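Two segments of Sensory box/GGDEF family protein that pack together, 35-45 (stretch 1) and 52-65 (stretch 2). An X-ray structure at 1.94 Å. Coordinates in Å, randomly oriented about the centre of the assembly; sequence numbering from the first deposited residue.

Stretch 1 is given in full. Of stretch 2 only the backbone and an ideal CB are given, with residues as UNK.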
ATOM      1  N   SER A  35       2.368  -2.548   1.623  1.00 18.82           N
ATOM      2  CA  SER A  35       1.089  -3.230   1.600  1.00 19.80           C
ATOM      3  C   SER A  35       0.117  -2.499   2.485  1.00 20.27           C
ATOM      4  O   SER A  35       0.451  -2.189   3.619  1.00 21.77           O
ATOM      5  CB  SER A  35       1.216  -4.678   2.110  1.00 20.44           C
ATOM      6  OG  SER A  35       2.057  -5.426   1.258  1.00 20.12           O
ATOM      7  N   ILE A  36      -1.057  -2.188   1.965  1.00 20.61           N
ATOM      8  CA  ILE A  36      -2.031  -1.380   2.691  1.00 20.72           C
ATOM      9  C   ILE A  36      -3.330  -2.108   2.736  1.00 22.04           C
ATOM     10  O   ILE A  36      -3.715  -2.708   1.751  1.00 21.75           O
ATOM     11  CB  ILE A  36      -2.223   0.005   2.028  1.00 22.86           C
ATOM     12  CG1 ILE A  36      -0.992   0.865   2.285  1.00 22.51           C
ATOM     13  CG2 ILE A  36      -3.474   0.721   2.593  1.00 23.68           C
ATOM     14  CD1 ILE A  36      -0.979   2.177   1.493  1.00 24.05           C
ATOM     15  N   ASP A  37      -3.985  -2.121   3.901  1.00 23.97           N
ATOM     16  CA  ASP A  37      -5.314  -2.688   3.984  1.00 23.92           C
ATOM     17  C   ASP A  37      -6.198  -1.682   4.716  1.00 21.18           C
ATOM     18  O   ASP A  37      -5.851  -1.183   5.777  1.00 21.36           O
ATOM     19  CB  ASP A  37      -5.300  -4.044   4.691  1.00 30.17           C
ATOM     20  CG  ASP A  37      -6.604  -4.821   4.488  1.00 37.13           C
ATOM     21  OD1 ASP A  37      -6.873  -5.258   3.342  1.00 41.67           O
ATOM     22  OD2 ASP A  37      -7.318  -5.068   5.475  1.00 38.37           O
ATOM     23  N   ILE A  38      -7.335  -1.388   4.117  1.00 20.36           N
ATOM     24  CA  ILE A  38      -8.298  -0.486   4.714  1.00 21.80           C
ATOM     25  C   ILE A  38      -9.014  -1.170   5.877  1.00 21.66           C
ATOM     26  O   ILE A  38      -9.499  -2.315   5.728  1.00 20.38           O
ATOM     27  CB  ILE A  38      -9.307  -0.027   3.678  1.00 22.93           C
ATOM     28  CG1 ILE A  38      -8.559   0.725   2.545  1.00 23.31           C
ATOM     29  CG2 ILE A  38     -10.396   0.843   4.347  1.00 23.47           C
ATOM     30  CD1 ILE A  38      -9.446   1.055   1.338  1.00 24.64           C
ATOM     31  N   ASP A  39      -9.068  -0.489   7.021  1.00 23.09           N
ATOM     32  CA  ASP A  39      -9.706  -1.061   8.223  1.00 26.09           C
ATOM     33  C   ASP A  39     -11.209  -1.002   8.098  1.00 28.52           C
ATOM     34  O   ASP A  39     -11.744   0.015   7.664  1.00 29.43           O
ATOM     35  CB  ASP A  39      -9.279  -0.313   9.499  1.00 27.02           C
ATOM     36  CG  ASP A  39      -7.802  -0.524   9.854  1.00 27.24           C
ATOM     37  OD1 ASP A  39      -7.414  -1.701   9.999  1.00 26.82           O
ATOM     38  OD2 ASP A  39      -7.034   0.496   9.964  1.00 27.21           O
ATOM     39  N   ASN A  40     -11.884  -2.086   8.478  1.00 29.25           N
ATOM     40  CA  ASN A  40     -13.344  -2.133   8.476  1.00 31.75           C
ATOM     41  C   ASN A  40     -14.031  -1.735   7.184  1.00 31.18           C
ATOM     42  O   ASN A  40     -15.091  -1.084   7.216  1.00 29.64           O
ATOM     43  CB  ASN A  40     -13.903  -1.249   9.600  1.00 34.15           C
ATOM     44  CG  ASN A  40     -13.396  -1.657  10.948  1.00 36.11           C
ATOM     45  OD1 ASN A  40     -12.822  -0.861  11.671  1.00 36.90           O
ATOM     46  ND2 ASN A  40     -13.605  -2.921  11.298  1.00 39.17           N
ATOM     47  N   PHE A  41     -13.445  -2.139   6.062  1.00 29.56           N
ATOM     48  CA  PHE A  41     -13.967  -1.758   4.762  1.00 29.71           C
ATOM     49  C   PHE A  41     -15.294  -2.451   4.516  1.00 30.38           C
ATOM     50  O   PHE A  41     -16.188  -1.881   3.881  1.00 30.40           O
ATOM     51  CB  PHE A  41     -12.967  -2.111   3.636  1.00 29.09           C
ATOM     52  CG  PHE A  41     -13.313  -1.496   2.313  1.00 30.87           C
ATOM     53  CD1 PHE A  41     -13.266  -0.104   2.147  1.00 31.33           C
ATOM     54  CD2 PHE A  41     -13.697  -2.288   1.236  1.00 32.01           C
ATOM     55  CE1 PHE A  41     -13.600   0.478   0.921  1.00 31.07           C
ATOM     56  CE2 PHE A  41     -14.026  -1.713  -0.003  1.00 32.88           C
ATOM     57  CZ  PHE A  41     -13.982  -0.328  -0.153  1.00 32.54           C
ATOM     58  N   LYS A  42     -15.426  -3.680   5.013  1.00 31.07           N
ATOM     59  CA  LYS A  42     -16.699  -4.378   4.911  1.00 34.55           C
ATOM     60  C   LYS A  42     -17.794  -3.611   5.648  1.00 34.81           C
ATOM     61  O   LYS A  42     -18.884  -3.442   5.115  1.00 36.56           O
ATOM     62  CB  LYS A  42     -16.591  -5.792   5.462  1.00 36.64           C
ATOM     63  CG  LYS A  42     -15.632  -6.645   4.677  1.00 37.31           C
ATOM     64  CD  LYS A  42     -15.606  -8.068   5.215  1.00 40.68           C
ATOM     65  CE  LYS A  42     -14.453  -8.818   4.596  1.00 41.63           C
ATOM     66  NZ  LYS A  42     -13.186  -8.333   5.240  1.00 41.47           N
ATOM     67  N   LEU A  43     -17.509  -3.117   6.850  1.00 35.31           N
ATOM     68  CA  LEU A  43     -18.513  -2.311   7.578  1.00 36.65           C
ATOM     69  C   LEU A  43     -18.885  -1.070   6.780  1.00 37.48           C
ATOM     70  O   LEU A  43     -20.060  -0.691   6.719  1.00 39.52           O
ATOM     71  CB  LEU A  43     -18.013  -1.900   8.966  1.00 36.34           C
ATOM     72  CG  LEU A  43     -18.914  -0.828   9.633  1.00 57.70           C
ATOM     73  CD1 LEU A  43     -20.337  -1.320   9.971  1.00 59.24           C
ATOM     74  CD2 LEU A  43     -18.268  -0.121  10.844  1.00 57.27           C
ATOM     75  N   ILE A  44     -17.906  -0.445   6.132  1.00 37.24           N
ATOM     76  CA  ILE A  44     -18.211   0.737   5.315  1.00 36.86           C
ATOM     77  C   ILE A  44     -19.185   0.403   4.172  1.00 37.52           C
ATOM     78  O   ILE A  44     -20.138   1.153   3.924  1.00 39.32           O
ATOM     79  CB  ILE A  44     -16.940   1.370   4.742  1.00 35.51           C
ATOM     80  CG1 ILE A  44     -16.124   2.017   5.868  1.00 34.88           C
ATOM     81  CG2 ILE A  44     -17.299   2.425   3.695  1.00 35.78           C
ATOM     82  CD1 ILE A  44     -16.853   3.187   6.601  1.00 41.38           C
ATOM     83  N   ASN A  45     -18.968  -0.715   3.485  1.00 36.62           N
ATOM     84  CA  ASN A  45     -19.875  -1.098   2.405  1.00 37.71           C
ATOM     85  C   ASN A  45     -21.246  -1.519   2.929  1.00 38.81           C
ATOM     86  O   ASN A  45     -22.268  -1.152   2.346  1.00 40.39           O
ATOM     87  CB  ASN A  45     -19.255  -2.216   1.547  1.00 38.32           C
ATOM     88  CG  ASN A  45     -18.152  -1.690   0.627  1.00 37.56           C
ATOM     89  OD1 ASN A  45     -18.407  -1.278  -0.509  1.00 37.93           O
ATOM     90  ND2 ASN A  45     -16.925  -1.672   1.133  1.00 36.29           N
ATOM     91  N   UNK A  52     -20.315   3.978  -2.411  1.00 46.38           N
ATOM     92  CA  UNK A  52     -19.562   4.792  -1.464  1.00 44.10           C
ATOM     93  C   UNK A  52     -18.269   4.110  -1.041  1.00 41.43           C
ATOM     94  O   UNK A  52     -17.235   4.770  -0.875  1.00 40.21           O
ATOM     95  CB  UNK A  52     -20.417   5.098  -0.233  1.00 44.10           C
ATOM     96  N   UNK A  53     -18.323   2.788  -0.886  1.00 39.50           N
ATOM     97  CA  UNK A  53     -17.115   2.016  -0.647  1.00 36.83           C
ATOM     98  C   UNK A  53     -16.127   2.291  -1.759  1.00 36.41           C
ATOM     99  O   UNK A  53     -14.938   2.502  -1.516  1.00 35.40           O
ATOM    100  CB  UNK A  53     -17.422   0.520  -0.549  1.00 36.83           C
ATOM    101  N   UNK A  54     -16.626   2.306  -2.990  1.00 38.05           N
ATOM    102  CA  UNK A  54     -15.804   2.616  -4.156  1.00 39.28           C
ATOM    103  C   UNK A  54     -15.207   4.023  -4.137  1.00 39.27           C
ATOM    104  O   UNK A  54     -14.107   4.228  -4.647  1.00 38.75           O
ATOM    105  CB  UNK A  54     -16.640   2.442  -5.426  1.00 39.28           C
ATOM    106  N   UNK A  55     -15.926   4.990  -3.565  1.00 39.01           N
ATOM    107  CA  UNK A  55     -15.394   6.351  -3.456  1.00 38.88           C
ATOM    108  C   UNK A  55     -14.185   6.394  -2.556  1.00 35.58           C
ATOM    109  O   UNK A  55     -13.245   7.167  -2.795  1.00 35.41           O
ATOM    110  CB  UNK A  55     -16.464   7.310  -2.931  1.00 38.88           C
ATOM    111  N   UNK A  56     -14.244   5.603  -1.484  1.00 33.14           N
ATOM    112  CA  UNK A  56     -13.138   5.484  -0.542  1.00 30.49           C
ATOM    113  C   UNK A  56     -11.906   4.938  -1.240  1.00 31.63           C
ATOM    114  O   UNK A  56     -10.804   5.476  -1.087  1.00 32.59           O
ATOM    115  CB  UNK A  56     -13.524   4.586   0.636  1.00 30.49           C
ATOM    116  N   UNK A  57     -12.100   3.863  -2.003  1.00 31.91           N
ATOM    117  CA  UNK A  57     -11.010   3.253  -2.762  1.00 31.25           C
ATOM    118  C   UNK A  57     -10.421   4.296  -3.725  1.00 34.16           C
ATOM    119  O   UNK A  57      -9.209   4.444  -3.842  1.00 34.71           O
ATOM    120  CB  UNK A  57     -11.501   2.021  -3.526  1.00 31.25           C
ATOM    121  N   UNK A  58     -11.298   5.047  -4.374  1.00 35.63           N
ATOM    122  CA  UNK A  58     -10.853   6.051  -5.323  1.00 38.63           C
ATOM    123  C   UNK A  58     -10.050   7.169  -4.683  1.00 38.05           C
ATOM    124  O   UNK A  58      -8.997   7.545  -5.212  1.00 39.02           O
ATOM    125  CB  UNK A  58     -12.062   6.644  -6.049  1.00 38.63           C
ATOM    126  N   UNK A  59     -10.531   7.673  -3.552  1.00 36.59           N
ATOM    127  CA  UNK A  59      -9.812   8.675  -2.774  1.00 33.98           C
ATOM    128  C   UNK A  59      -8.441   8.157  -2.339  1.00 32.98           C
ATOM    129  O   UNK A  59      -7.461   8.906  -2.355  1.00 33.73           O
ATOM    130  CB  UNK A  59     -10.633   9.085  -1.550  1.00 33.98           C
ATOM    131  N   UNK A  60      -8.372   6.889  -1.935  1.00 30.54           N
ATOM    132  CA  UNK A  60      -7.099   6.316  -1.479  1.00 28.41           C
ATOM    133  C   UNK A  60      -6.097   6.272  -2.628  1.00 29.08           C
ATOM    134  O   UNK A  60      -4.900   6.593  -2.454  1.00 26.64           O
ATOM    135  CB  UNK A  60      -7.310   4.913  -0.908  1.00 28.41           C
ATOM    136  N   UNK A  61      -6.583   5.879  -3.802  1.00 31.72           N
ATOM    137  CA  UNK A  61      -5.742   5.875  -4.992  1.00 34.10           C
ATOM    138  C   UNK A  61      -5.273   7.294  -5.318  1.00 36.23           C
ATOM    139  O   UNK A  61      -4.087   7.502  -5.617  1.00 36.95           O
ATOM    140  CB  UNK A  61      -6.497   5.275  -6.180  1.00 34.10           C
ATOM    141  N   UNK A  62      -6.187   8.261  -5.267  1.00 38.84           N
ATOM    142  CA  UNK A  62      -5.812   9.664  -5.505  1.00 40.66           C
ATOM    143  C   UNK A  62      -4.753  10.091  -4.493  1.00 37.73           C
ATOM    144  O   UNK A  62      -3.766  10.747  -4.825  1.00 37.72           O
ATOM    145  CB  UNK A  62      -7.034  10.580  -5.417  1.00 40.66           C
ATOM    146  N   UNK A  63      -4.945   9.645  -3.261  1.00 35.79           N
ATOM    147  CA  UNK A  63      -4.034   9.958  -2.173  1.00 34.84           C
ATOM    148  C   UNK A  63      -2.616   9.449  -2.415  1.00 34.11           C
ATOM    149  O   UNK A  63      -1.650  10.172  -2.124  1.00 34.49           O
ATOM    150  CB  UNK A  63      -4.573   9.371  -0.867  1.00 34.84           C
ATOM    151  N   UNK A  64      -2.489   8.245  -2.993  1.00 31.83           N
ATOM    152  CA  UNK A  64      -1.167   7.701  -3.287  1.00 32.15           C
ATOM    153  C   UNK A  64      -0.390   8.668  -4.185  1.00 34.38           C
ATOM    154  O   UNK A  64       0.778   8.969  -3.925  1.00 34.46           O
ATOM    155  CB  UNK A  64      -1.285   6.328  -3.951  1.00 32.15           C
ATOM    156  N   UNK A  65      -1.044   9.126  -5.244  1.00 37.37           N
ATOM    157  CA  UNK A  65      -0.459  10.083  -6.184  1.00 41.33           C
ATOM    158  C   UNK A  65      -0.007  11.390  -5.540  1.00 42.60           C
ATOM    159  O   UNK A  65       1.080  11.892  -5.830  1.00 43.37           O
ATOM    160  CB  UNK A  65      -1.472  10.395  -7.288  1.00 41.33           C
TER

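Stretch 2 is a single helix that runs nearly antiparallel to the strand of stretch 1 (151° between their directions, closest approach 11.2 Å). The strand presents I36 and I38 to it, and the following helix adds F41, I44 and N45.

At position 52 the CA-to-CB bond points sideways and nothing of stretch 1 lies within 5.5 Å of the ideal CB, so most residues would fit, long polar ones included. It is K52, whose extended chain leads away.

Position 53 is decided by the backbone. Its CA lies 5.2 Å from the CA of N45, the shortest CA-to-CA distance between the two stretches, and CA-to-CB points toward stretch 1. The ideal CB would stand 2.1 Å from N45 OD1, a clash, and 3.6 Å from F41 CZ. With N45 placed as it is, there is no room for a side chain, although the helical phi/psi of -56/-44 does not itself call for glycine. The deposited residue is G53. Its bare CA lets N45 OD1 come to 3.5 Å from G53 CA, and F41 CZ reaches 3.3 Å from G53 O, which sits at the edge of the ring. N45 is itself tethered within its helix, by a hydrogen bond from N45 ND2 to F41 O (2.9 Å).

The bond at 54 points away, leaving space for many side chains, but N45 OD1 offers an acceptor that a polar group could reach through water. The residue is D54; a water lies 2.6 Å from D54 OD1 and 2.8 Å from N45 OD1, within hydrogen-bonding reach of both, and links the two helices. Position 55 is out of reach and undemanding; E55 occupies it.

Position 56 points toward F41, I44 and I38, with its ideal CB 4.1 Å from F41 CE1. A compact or medium apolar residue would suit: alanine, valine, isoleucine or leucine. V56 places its CB at the edge of the F41 ring, while V56 CG2 lies 4.3 Å from I44 CG2 and V56 CG1 4.4 Å from I38 CD1.

At 57 the bond is sideways, but F41 CZ lies 4.8 Å and I38 CD1 5.4 Å from the ideal CB, so a longer apolar chain, leucine or methionine, could reach both. L57 does: its CG is 3.5 Å from F41 CZ and its CD2 3.8 Å from I38 CD1.

Positions 58 and 59 are out of reach; stretch 1 sets no requirement, and polar or apolar residues would do. They carry C58 and F59.

Position 60 points toward the strand, its ideal CB 4.9 Å from I38 CD1, which favours a branched or flexible apolar residue. L60 extends CD2 to 3.8 Å from I38 CD1 and 4.2 Å from I36 CG2, spanning both isoleucines.

Positions 61, 62 and 63 do not reach stretch 1, which leaves size and polarity free; they hold A61, K62 and L63.

Position 64 points toward I36 from beyond 5.5 Å, so a large apolar chain is needed to make contact: phenylalanine, methionine or perhaps leucine. F64 brings CE1 to 3.6 Å from I36 CD1. Position 65 is again out of reach and would accept almost any residue; Q65 ends the stretch.

Stretch 2 (52-65) KGDEVLCFLAKLFQ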
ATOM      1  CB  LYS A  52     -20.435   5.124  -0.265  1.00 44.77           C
ATOM      2  CG  LYS A  52     -21.222   6.375  -0.556  1.00 46.93           C
ATOM      3  CD  LYS A  52     -22.125   6.770   0.568  1.00 49.77           C
ATOM      4  CE  LYS A  52     -23.027   7.912   0.120  1.00 52.56           C
ATOM      5  NZ  LYS A  52     -23.760   8.474   1.270  1.00 54.65           N
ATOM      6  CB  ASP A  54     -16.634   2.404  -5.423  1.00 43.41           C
ATOM      7  CG  ASP A  54     -16.736   0.938  -5.806  1.00 44.91           C
ATOM      8  OD1 ASP A  54     -16.230   0.094  -5.036  1.00 42.28           O
ATOM      9  OD2 ASP A  54     -17.358   0.632  -6.850  1.00 48.35           O
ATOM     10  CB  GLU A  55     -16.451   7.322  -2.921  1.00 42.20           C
ATOM     11  CG  GLU A  55     -17.543   7.669  -3.908  1.00 46.75           C
ATOM     12  CD  GLU A  55     -18.608   8.594  -3.310  1.00 49.88           C
ATOM     13  OE1 GLU A  55     -18.541   8.904  -2.092  1.00 49.93           O
ATOM     14  OE2 GLU A  55     -19.510   9.003  -4.071  1.00 52.08           O
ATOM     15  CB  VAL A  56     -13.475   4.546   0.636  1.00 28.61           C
ATOM     16  CG1 VAL A  56     -12.266   4.456   1.581  1.00 26.56           C
ATOM     17  CG2 VAL A  56     -14.719   5.026   1.373  1.00 29.22           C
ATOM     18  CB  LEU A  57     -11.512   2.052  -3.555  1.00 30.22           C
ATOM     19  CG  LEU A  57     -12.075   0.855  -2.780  1.00 28.80           C
ATOM     20  CD1 LEU A  57     -12.735  -0.132  -3.710  1.00 29.36           C
ATOM     21  CD2 LEU A  57     -10.993   0.198  -1.992  1.00 27.00           C
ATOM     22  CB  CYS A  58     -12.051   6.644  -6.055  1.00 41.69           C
ATOM     23  SG  CYS A  58     -12.652   5.543  -7.329  1.00 60.12           S
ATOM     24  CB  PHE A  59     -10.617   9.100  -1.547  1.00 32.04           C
ATOM     25  CG  PHE A  59      -9.869  10.048  -0.653  1.00 29.65           C
ATOM     26  CD1 PHE A  59      -9.870  11.412  -0.916  1.00 29.85           C
ATOM     27  CD2 PHE A  59      -9.116   9.573   0.415  1.00 28.05           C
ATOM     28  CE1 PHE A  59      -9.151  12.290  -0.107  1.00 29.47           C
ATOM     29  CE2 PHE A  59      -8.393  10.449   1.222  1.00 27.53           C
ATOM     30  CZ  PHE A  59      -8.407  11.796   0.951  1.00 28.02           C
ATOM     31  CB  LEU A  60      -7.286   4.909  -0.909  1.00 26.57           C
ATOM     32  CG  LEU A  60      -6.000   4.256  -0.401  1.00 25.27           C
ATOM     33  CD1 LEU A  60      -5.310   5.108   0.642  1.00 24.93           C
ATOM     34  CD2 LEU A  60      -6.256   2.815   0.162  1.00 27.42           C
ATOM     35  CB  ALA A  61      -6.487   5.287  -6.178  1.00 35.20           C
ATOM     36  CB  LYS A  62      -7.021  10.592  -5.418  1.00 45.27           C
ATOM     37  CG  LYS A  62      -8.004  10.479  -6.573  1.00 49.31           C
ATOM     38  CD  LYS A  62      -9.097  11.573  -6.530  1.00 52.76           C
ATOM     39  CE  LYS A  62     -10.109  11.426  -5.384  1.00 53.69           C
ATOM     40  NZ  LYS A  62     -11.068  10.285  -5.592  1.00 53.84           N
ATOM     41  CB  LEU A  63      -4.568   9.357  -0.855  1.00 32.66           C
ATOM     42  CG  LEU A  63      -3.902   9.801   0.448  1.00 31.55           C
ATOM     43  CD1 LEU A  63      -3.861  11.359   0.552  1.00 38.21           C
ATOM     44  CD2 LEU A  63      -4.618   9.168   1.661  1.00 29.98           C
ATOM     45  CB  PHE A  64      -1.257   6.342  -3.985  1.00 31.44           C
ATOM     46  CG  PHE A  64      -1.868   5.253  -3.150  1.00 30.64           C
ATOM     47  CD1 PHE A  64      -1.879   5.334  -1.767  1.00 30.62           C
ATOM     48  CD2 PHE A  64      -2.382   4.119  -3.763  1.00 30.81           C
ATOM     49  CE1 PHE A  64      -2.421   4.308  -0.999  1.00 30.79           C
ATOM     50  CE2 PHE A  64      -2.931   3.080  -3.011  1.00 30.57           C
ATOM     51  CZ  PHE A  64      -2.945   3.173  -1.629  1.00 31.28           C
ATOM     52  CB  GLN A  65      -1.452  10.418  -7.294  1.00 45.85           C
ATOM     53  CG  GLN A  65      -1.715   9.334  -8.319  1.00 49.16           C
ATOM     54  CD  GLN A  65      -2.754   9.776  -9.358  1.00 54.14           C
ATOM     55  OE1 GLN A  65      -3.876   9.259  -9.385  1.00 55.79           O
ATOM     56  NE2 GLN A  65      -2.401  10.774 -10.176  1.00 55.89           N
TER
HETATM   57  O   HOH W   1     -16.593  -0.868  -2.636  1.00 39.28           O
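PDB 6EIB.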